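CdiI immunity protein (Yersinia kristensenii ATCC 33638, PDB 5E3E) binds the CdiA-CT toxin, a bacterial member of the RNase A superfamily, and probably blocks its nuclease activity to protect the cell that makes it. Local coordinates at residues S59-D62 / D63-Q66; Y12-R15 / C16-Q20; L90-I93 / Y94-N98. One frame throughout, in Å; residues are numbered along the deposited sequence.

Contact 1 (S59-D62 / D63-Q66); sequences SLPD and DELQ
The carbonyl oxygen P61 O is gripped by two amides of the first helical turn. The main bond comes from L65 N, 3.2 Å from P61 O and approaching nearly head-on to the carbonyl; E64 N adds a weak, bent one at 2.9 Å from the same oxygen. The next bond of the helix, Q66 N to D62 O at 2.8 Å, is shorter. P61 is the N-cap residue, and its ring offers no polar group to cap the turn, but it is partly walled by acid side chains. E64, its CG anti to the carbonyl carbon (chi1 -60°) and the chain extended beyond, swings its carboxylate back across the proline, bringing OE2 to 3.6 Å from P61 CG. D63 OD1 approaches the same ring at P61 CB, 3.5 Å away. The three successive acids D62, D63 and E64 at a helix start would be expected to interact favourably with the helix dipole. D62 and Q66, one turn apart, are joined by a water that donates to D62 OD2 at 2.8 Å and to Q66 OE1 at 2.7 Å. Carboxylate and amide stand almost perpendicular, 81° apart. L60, just before the cap, meets L65 loosely, CB to CB at 4.4 Å, in the manner of a hydrophobic staple. The turn opens helix 62-72 at the surface, after the loop leaving helix 42-56. D62 OD1 accepts from S86 N at the start of helix 86-96, L65 packs on S86 and L90 of that helix, and Q66 lies on Y79 and P80.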
loop_
_atom_site.group_PDB
_atom_site.type_symbol
_atom_site.label_atom_id
_atom_site.label_comp_id
_atom_site.label_asym_id
_atom_site.label_seq_id
_atom_site.Cartn_x
_atom_site.Cartn_y
_atom_site.Cartn_z
ATOM N N SER A 59 1.532 -8.173 -23.063
ATOM C CA SER A 59 1.054 -9.577 -23.026
ATOM C C SER A 59 1.985 -10.511 -22.268
ATOM O O SER A 59 2.389 -11.564 -22.770
ATOM C CB SER A 59 0.788 -10.172 -24.405
ATOM O OG SER A 59 -0.156 -9.398 -25.095
ATOM N N LEU A 60 2.341 -10.114 -21.067
ATOM C CA LEU A 60 3.252 -10.925 -20.251
ATOM C C LEU A 60 2.610 -12.225 -19.817
ATOM O O LEU A 60 1.395 -12.267 -19.566
ATOM C CB LEU A 60 3.699 -10.180 -18.987
ATOM C CG LEU A 60 4.447 -8.881 -19.168
ATOM C CD1 LEU A 60 4.721 -8.205 -17.849
ATOM C CD2 LEU A 60 5.778 -9.114 -19.905
ATOM N N PRO A 61 3.417 -13.280 -19.635
ATOM C CA PRO A 61 3.020 -14.452 -18.869
ATOM C C PRO A 61 2.414 -14.064 -17.522
ATOM O O PRO A 61 2.952 -13.186 -16.837
ATOM C CB PRO A 61 4.334 -15.185 -18.662
ATOM C CG PRO A 61 5.133 -14.829 -19.893
ATOM C CD PRO A 61 4.814 -13.380 -20.098
ATOM N N ASP A 62 1.297 -14.693 -17.143
ATOM C CA ASP A 62 0.605 -14.243 -15.958
ATOM C C ASP A 62 1.470 -14.250 -14.711
ATOM O O ASP A 62 1.316 -13.390 -13.852
ATOM C CB ASP A 62 -0.640 -15.088 -15.682
ATOM C CG ASP A 62 -1.495 -14.488 -14.569
ATOM O OD1 ASP A 62 -1.919 -13.356 -14.792
ATOM O OD2 ASP A 62 -1.632 -15.128 -13.495
ATOM N N ASP A 63 2.326 -15.255 -14.564
ATOM C CA ASP A 63 3.172 -15.302 -13.377
ATOM C C ASP A 63 4.089 -14.066 -13.253
ATOM O O ASP A 63 4.323 -13.581 -12.126
ATOM C CB ASP A 63 3.919 -16.645 -13.252
ATOM C CG ASP A 63 4.919 -16.932 -14.385
ATOM O OD1 ASP A 63 4.985 -16.221 -15.394
ATOM O OD2 ASP A 63 5.653 -17.963 -14.252
ATOM N N GLU A 64 4.559 -13.549 -14.396
ATOM C CA GLU A 64 5.411 -12.354 -14.372
ATOM C C GLU A 64 4.595 -11.111 -14.043
ATOM O O GLU A 64 5.019 -10.292 -13.248
ATOM C CB GLU A 64 6.202 -12.183 -15.677
ATOM C CG GLU A 64 7.127 -13.352 -15.976
ATOM C CD GLU A 64 7.772 -13.336 -17.377
ATOM O OE1 GLU A 64 7.945 -12.254 -17.983
ATOM O OE2 GLU A 64 8.123 -14.435 -17.848
ATOM N N LEU A 65 3.421 -10.965 -14.636
ATOM C CA LEU A 65 2.572 -9.820 -14.335
ATOM C C LEU A 65 2.133 -9.877 -12.898
ATOM O O LEU A 65 2.102 -8.842 -12.227
ATOM C CB LEU A 65 1.379 -9.719 -15.282
ATOM C CG LEU A 65 0.504 -8.478 -15.136
ATOM C CD1 LEU A 65 1.326 -7.194 -15.142
ATOM C CD2 LEU A 65 -0.532 -8.522 -16.261
ATOM N N GLN A 66 1.852 -11.067 -12.373
ATOM C CA GLN A 66 1.448 -11.144 -10.959
ATOM C C GLN A 66 2.577 -10.755 -10.030
ATOM O O GLN A 66 2.360 -10.101 -9.040
ATOM C CB GLN A 66 0.921 -12.543 -10.579
ATOM C CG GLN A 66 0.338 -12.658 -9.182
ATOM C CD GLN A 66 -0.153 -14.066 -8.879
ATOM O OE1 GLN A 66 -1.084 -14.601 -9.527
ATOM N NE2 GLN A 66 0.462 -14.675 -7.890
HETATM O O HOH W 1 -2.551 -13.430 -11.528
#

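Contact 2 (Y12-R15 / C16-Q20); sequences YLLR and CYFNQ
L13 O takes two backbone donors: F18 N at 3.0 Å, nearly straight, and Y17 N at 3.1 Å, which comes in 47° above the carbonyl plane. The reach to F18 is the wider, pi-type turn; one residue earlier, C16 N still makes the ordinary helical bond to Y12 O. C16 O is satisfied by a side chain, N19 ND2 at 2.8 Å, with the acceptor lying close to the amide plane. The Y17 and Y12 rings form an offset edge-to-face pair, Y17 giving the edge, with Y17 CE1 3.7 Å from Y12 CE2 and the planes 77° apart, while C16 SG sits obliquely beside Y12, 3.7 Å from CD1. L13 and F18 run side by side, and L14 CD2 reaches F18 CD2 at 4.0 Å. The hydroxyls of Y12 and Y17 both bond to E40 OE2, Y12 OH also meeting Y63 N of the toxin chain. Extended R15 places NE and NH2 on the carbonyls of L73 and K72, and NH1 in a salt bridge with E65 of the toxin chain; N19 OD1 is bonded to D21 N. A pi-type turn running into an inverse gamma turn centred on F18 thus brings helix 8-17 to its close, on a face that binds the toxin.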
loop_
_atom_site.group_PDB
_atom_site.type_symbol
_atom_site.label_atom_id
_atom_site.label_comp_id
_atom_site.label_asym_id
_atom_site.label_seq_id
_atom_site.Cartn_x
_atom_site.Cartn_y
_atom_site.Cartn_z
ATOM N N TYR A 12 1.219 4.218 -6.479
ATOM C CA TYR A 12 0.391 5.003 -5.576
ATOM C C TYR A 12 -0.950 4.309 -5.305
ATOM O O TYR A 12 -1.306 4.133 -4.134
ATOM C CB TYR A 12 0.157 6.407 -6.138
ATOM C CG TYR A 12 -0.742 7.268 -5.295
ATOM C CD1 TYR A 12 -0.332 7.720 -4.043
ATOM C CD2 TYR A 12 -1.993 7.596 -5.723
ATOM C CE1 TYR A 12 -1.154 8.514 -3.256
ATOM C CE2 TYR A 12 -2.831 8.366 -4.939
ATOM C CZ TYR A 12 -2.417 8.847 -3.715
ATOM O OH TYR A 12 -3.261 9.656 -2.933
ATOM N N LEU A 13 -1.680 3.913 -6.363
ATOM C CA LEU A 13 -2.892 3.125 -6.176
ATOM C C LEU A 13 -2.644 1.884 -5.308
ATOM O O LEU A 13 -3.386 1.608 -4.392
ATOM C CB LEU A 13 -3.480 2.667 -7.500
ATOM C CG LEU A 13 -4.729 1.795 -7.490
ATOM C CD1 LEU A 13 -5.922 2.573 -6.892
ATOM C CD2 LEU A 13 -5.021 1.339 -8.915
ATOM N N LEU A 14 -1.616 1.124 -5.640
ATOM C CA LEU A 14 -1.446 -0.196 -5.085
ATOM C C LEU A 14 -0.860 -0.168 -3.674
ATOM O O LEU A 14 -1.137 -1.077 -2.891
ATOM C CB LEU A 14 -0.604 -1.077 -6.022
ATOM C CG LEU A 14 -1.262 -1.393 -7.372
ATOM C CD1 LEU A 14 -0.417 -2.303 -8.251
ATOM C CD2 LEU A 14 -2.666 -1.932 -7.237
ATOM N N ARG A 15 -0.138 0.893 -3.342
ATOM C CA ARG A 15 0.466 1.015 -2.030
ATOM C C ARG A 15 -0.296 1.889 -1.072
ATOM O O ARG A 15 -0.280 1.601 0.126
ATOM C CB ARG A 15 1.899 1.478 -2.108
ATOM C CG ARG A 15 2.767 0.553 -2.899
ATOM C CD ARG A 15 4.183 1.071 -2.950
ATOM N NE ARG A 15 5.079 0.227 -3.753
ATOM C CZ ARG A 15 6.399 0.425 -3.863
ATOM N NH1 ARG A 15 7.013 1.437 -3.239
ATOM N NH2 ARG A 15 7.119 -0.367 -4.638
ATOM N N CYS A 16 -0.946 2.946 -1.544
ATOM C CA CYS A 16 -1.633 3.851 -0.644
ATOM C C CYS A 16 -3.102 3.470 -0.511
ATOM O O CYS A 16 -3.693 3.697 0.557
ATOM C CB CYS A 16 -1.497 5.306 -1.063
ATOM S SG CYS A 16 0.164 5.968 -0.808
ATOM N N TYR A 17 -3.729 3.020 -1.607
ATOM C CA TYR A 17 -5.120 2.639 -1.551
ATOM C C TYR A 17 -5.227 1.167 -1.214
ATOM O O TYR A 17 -5.912 0.840 -0.245
ATOM C CB TYR A 17 -5.883 2.993 -2.847
ATOM C CG TYR A 17 -6.266 4.459 -2.858
ATOM C CD1 TYR A 17 -5.363 5.439 -3.239
ATOM C CD2 TYR A 17 -7.550 4.858 -2.414
ATOM C CE1 TYR A 17 -5.712 6.775 -3.188
ATOM C CE2 TYR A 17 -7.917 6.176 -2.400
ATOM C CZ TYR A 17 -7.002 7.134 -2.785
ATOM O OH TYR A 17 -7.369 8.460 -2.739
ATOM N N PHE A 18 -4.589 0.295 -1.993
ATOM C CA PHE A 18 -4.586 -1.135 -1.648
ATOM C C PHE A 18 -3.571 -1.485 -0.585
ATOM O O PHE A 18 -2.853 -2.468 -0.685
ATOM C CB PHE A 18 -4.501 -2.028 -2.877
ATOM C CG PHE A 18 -5.736 -1.990 -3.724
ATOM C CD1 PHE A 18 -6.870 -2.657 -3.333
ATOM C CD2 PHE A 18 -5.782 -1.232 -4.883
ATOM C CE1 PHE A 18 -8.018 -2.622 -4.111
ATOM C CE2 PHE A 18 -6.941 -1.198 -5.677
ATOM C CZ PHE A 18 -8.053 -1.890 -5.267
ATOM N N ASN A 19 -3.526 -0.660 0.469
ATOM C CA ASN A 19 -2.722 -0.939 1.642
ATOM C C ASN A 19 -3.345 -2.104 2.446
ATOM O O ASN A 19 -4.436 -2.552 2.152
ATOM C CB ASN A 19 -2.505 0.321 2.490
ATOM C CG ASN A 19 -3.767 0.806 3.146
ATOM O OD1 ASN A 19 -4.330 0.126 3.992
ATOM N ND2 ASN A 19 -4.235 1.993 2.756
ATOM N N GLN A 20 -2.624 -2.629 3.442
ATOM C CA GLN A 20 -3.124 -3.785 4.184
ATOM C C GLN A 20 -4.460 -3.534 4.884
ATOM O O GLN A 20 -5.176 -4.486 5.225
ATOM C CB GLN A 20 -2.108 -4.229 5.243
ATOM C CG GLN A 20 -0.892 -4.893 4.646
ATOM C CD GLN A 20 0.091 -5.390 5.697
ATOM O OE1 GLN A 20 -0.289 -5.803 6.801
ATOM N NE2 GLN A 20 1.366 -5.373 5.350
#

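Contact 3 (L90-I93 / Y94-N98); sequences LKHI and YKQMN
Successive i-to-i+4 bonds carry the helix through this region, Y94 N to L90 O and K95 N to K91 O both at 3.0 Å and Q96 N to H92 O at 2.9 Å, after which M97 N divides between a weak, bent bond to I93 O and one to Y94 O, and N98 N bonds K95 O. These i-to-i+3 bonds tighten the last turn. The main side-chain meeting is that of H92 with Q96, one turn on. With CG opposite the backbone N (chi1 173°), the imidazole leans along the helix toward Q96, whose first torsion (chi1 -68°) sets CG beside its own backbone N and over one face of the ring. Q96 CG is 3.7 Å from the ring centroid, a CH-pi contact shifted toward the rim. The bend at chi2 then turns the amide along the ring, the two planes only 17° apart, with OE1 3.5 Å from H92 CE1. The same first torsion leaves Q96 CG close to the backbone, 3.1 Å from H92 O. M97, present as selenomethionine, has CG 3.5 Å from I93 O; its chain then bends at chi2 and chi3. Y94 CB rests 3.4 Å from K91 O, while its ring extends away from the turn. H92 is pinned from outside: NE2 is hydrogen-bonded to D30 OD1, and W83 meets the ring at a moderate tilt. Three helices pack against this part of helix 86-96. I93 packs on I52 and Y94 forms a cation-pi contact with K49, both of helix 42-56; Q96 and M97 lie on L33 of helix 29-39, and L90 faces L65 and L69 of helix 62-72.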
loop_
_atom_site.group_PDB
_atom_site.type_symbol
_atom_site.label_atom_id
_atom_site.label_comp_id
_atom_site.label_asym_id
_atom_site.label_seq_id
_atom_site.Cartn_x
_atom_site.Cartn_y
_atom_site.Cartn_z
ATOM N N LEU A 90 -6.471 -6.016 -14.105
ATOM C CA LEU A 90 -6.102 -4.677 -14.593
ATOM C C LEU A 90 -7.185 -4.100 -15.533
ATOM O O LEU A 90 -7.427 -2.892 -15.507
ATOM C CB LEU A 90 -4.757 -4.677 -15.310
ATOM C CG LEU A 90 -3.507 -4.914 -14.460
ATOM C CD1 LEU A 90 -2.249 -4.904 -15.311
ATOM C CD2 LEU A 90 -3.364 -3.918 -13.364
ATOM N N LYS A 91 -7.751 -4.927 -16.403
ATOM C CA LYS A 91 -8.813 -4.474 -17.311
ATOM C C LYS A 91 -10.027 -4.008 -16.505
ATOM O O LYS A 91 -10.679 -2.970 -16.854
ATOM C CB LYS A 91 -9.221 -5.581 -18.284
ATOM C CG LYS A 91 -8.174 -5.842 -19.367
ATOM C CD LYS A 91 -8.704 -6.853 -20.379
ATOM C CE LYS A 91 -7.752 -6.989 -21.565
ATOM N NZ LYS A 91 -8.224 -7.914 -22.648
ATOM N N HIS A 92 -10.300 -4.734 -15.420
ATOM C CA HIS A 92 -11.368 -4.327 -14.478
ATOM C C HIS A 92 -11.092 -2.955 -13.803
ATOM O O HIS A 92 -12.005 -2.095 -13.713
ATOM C CB HIS A 92 -11.566 -5.417 -13.426
ATOM C CG HIS A 92 -12.495 -5.028 -12.330
ATOM N ND1 HIS A 92 -13.862 -4.969 -12.491
ATOM C CD2 HIS A 92 -12.249 -4.659 -11.060
ATOM C CE1 HIS A 92 -14.424 -4.603 -11.350
ATOM N NE2 HIS A 92 -13.468 -4.449 -10.453
ATOM N N ILE A 93 -9.876 -2.733 -13.317
ATOM C CA ILE A 93 -9.520 -1.433 -12.693
ATOM C C ILE A 93 -9.763 -0.337 -13.724
ATOM O O ILE A 93 -10.409 0.650 -13.446
ATOM C CB ILE A 93 -8.065 -1.379 -12.246
ATOM C CG1 ILE A 93 -7.811 -2.349 -11.084
ATOM C CG2 ILE A 93 -7.642 0.056 -11.880
ATOM C CD1 ILE A 93 -6.336 -2.463 -10.784
ATOM N N TYR A 94 -9.264 -0.554 -14.927
ATOM C CA TYR A 94 -9.370 0.422 -16.004
ATOM C C TYR A 94 -10.858 0.800 -16.230
ATOM O O TYR A 94 -11.212 1.989 -16.284
ATOM C CB TYR A 94 -8.734 -0.165 -17.272
ATOM C CG TYR A 94 -8.414 0.823 -18.353
ATOM C CD1 TYR A 94 -9.440 1.318 -19.161
ATOM C CD2 TYR A 94 -7.111 1.246 -18.609
ATOM C CE1 TYR A 94 -9.190 2.208 -20.172
ATOM C CE2 TYR A 94 -6.844 2.140 -19.652
ATOM C CZ TYR A 94 -7.888 2.612 -20.425
ATOM O OH TYR A 94 -7.740 3.522 -21.477
ATOM N N LYS A 95 -11.709 -0.207 -16.356
ATOM C CA LYS A 95 -13.135 -0.009 -16.594
ATOM C C LYS A 95 -13.864 0.672 -15.439
ATOM O O LYS A 95 -14.827 1.419 -15.662
ATOM C CB LYS A 95 -13.801 -1.355 -16.886
ATOM C CG LYS A 95 -15.171 -1.269 -17.524
ATOM C CD LYS A 95 -15.724 -2.646 -17.909
ATOM C CE LYS A 95 -14.883 -3.382 -18.937
ATOM N NZ LYS A 95 -15.349 -4.800 -19.036
ATOM N N GLN A 96 -13.460 0.355 -14.211
ATOM C CA GLN A 96 -14.016 1.002 -13.013
ATOM C C GLN A 96 -13.792 2.514 -12.960
ATOM O O GLN A 96 -14.531 3.251 -12.279
ATOM C CB GLN A 96 -13.491 0.330 -11.737
ATOM C CG GLN A 96 -14.023 -1.104 -11.574
ATOM C CD GLN A 96 -15.528 -1.185 -11.340
ATOM O OE1 GLN A 96 -16.257 -1.734 -12.151
ATOM N NE2 GLN A 96 -15.985 -0.670 -10.241
HETATM N N MSE A 97 -12.797 2.988 -13.694
HETATM C CA MSE A 97 -12.550 4.405 -13.800
HETATM C C MSE A 97 -13.534 5.142 -14.673
HETATM O O MSE A 97 -13.598 6.375 -14.636
HETATM C CB MSE A 97 -11.125 4.663 -14.310
HETATM C CG MSE A 97 -10.098 4.086 -13.329
HETATM SE SE MSE A 97 -10.119 4.980 -11.558
HETATM C CE MSE A 97 -11.001 3.526 -10.570
ATOM N N ASN A 98 -14.295 4.437 -15.483
ATOM C CA ASN A 98 -15.154 5.156 -16.445
ATOM C C ASN A 98 -16.528 5.542 -15.898
ATOM O O ASN A 98 -16.885 5.189 -14.771
ATOM C CB ASN A 98 -15.237 4.416 -17.773
ATOM C CG ASN A 98 -16.086 3.174 -17.706
ATOM O OD1 ASN A 98 -17.009 3.068 -16.885
ATOM N ND2 ASN A 98 -15.791 2.212 -18.586
#

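From the N terminus the chain first meets contact 2, where helix 8-17 closes, then contact 1, which starts helix 62-72, and last contact 3, toward the end of helix 86-96. All three lie in series; each is local to a continuous stretch, so none encloses a loop, nests in another or crosses it. Contacts 1 and 2 do not touch, their centres about 20 Å apart on opposite sides of the chain's centre. Contact 3 reaches both: L65 CD2 lies 4.1 Å from L90 CD1, and L13 CD2 lies 4.2 Å from I93 CG2. Helix 86-96 thereby joins the toxin-facing helix 8-17 to helix 62-72 in this all-helical fold.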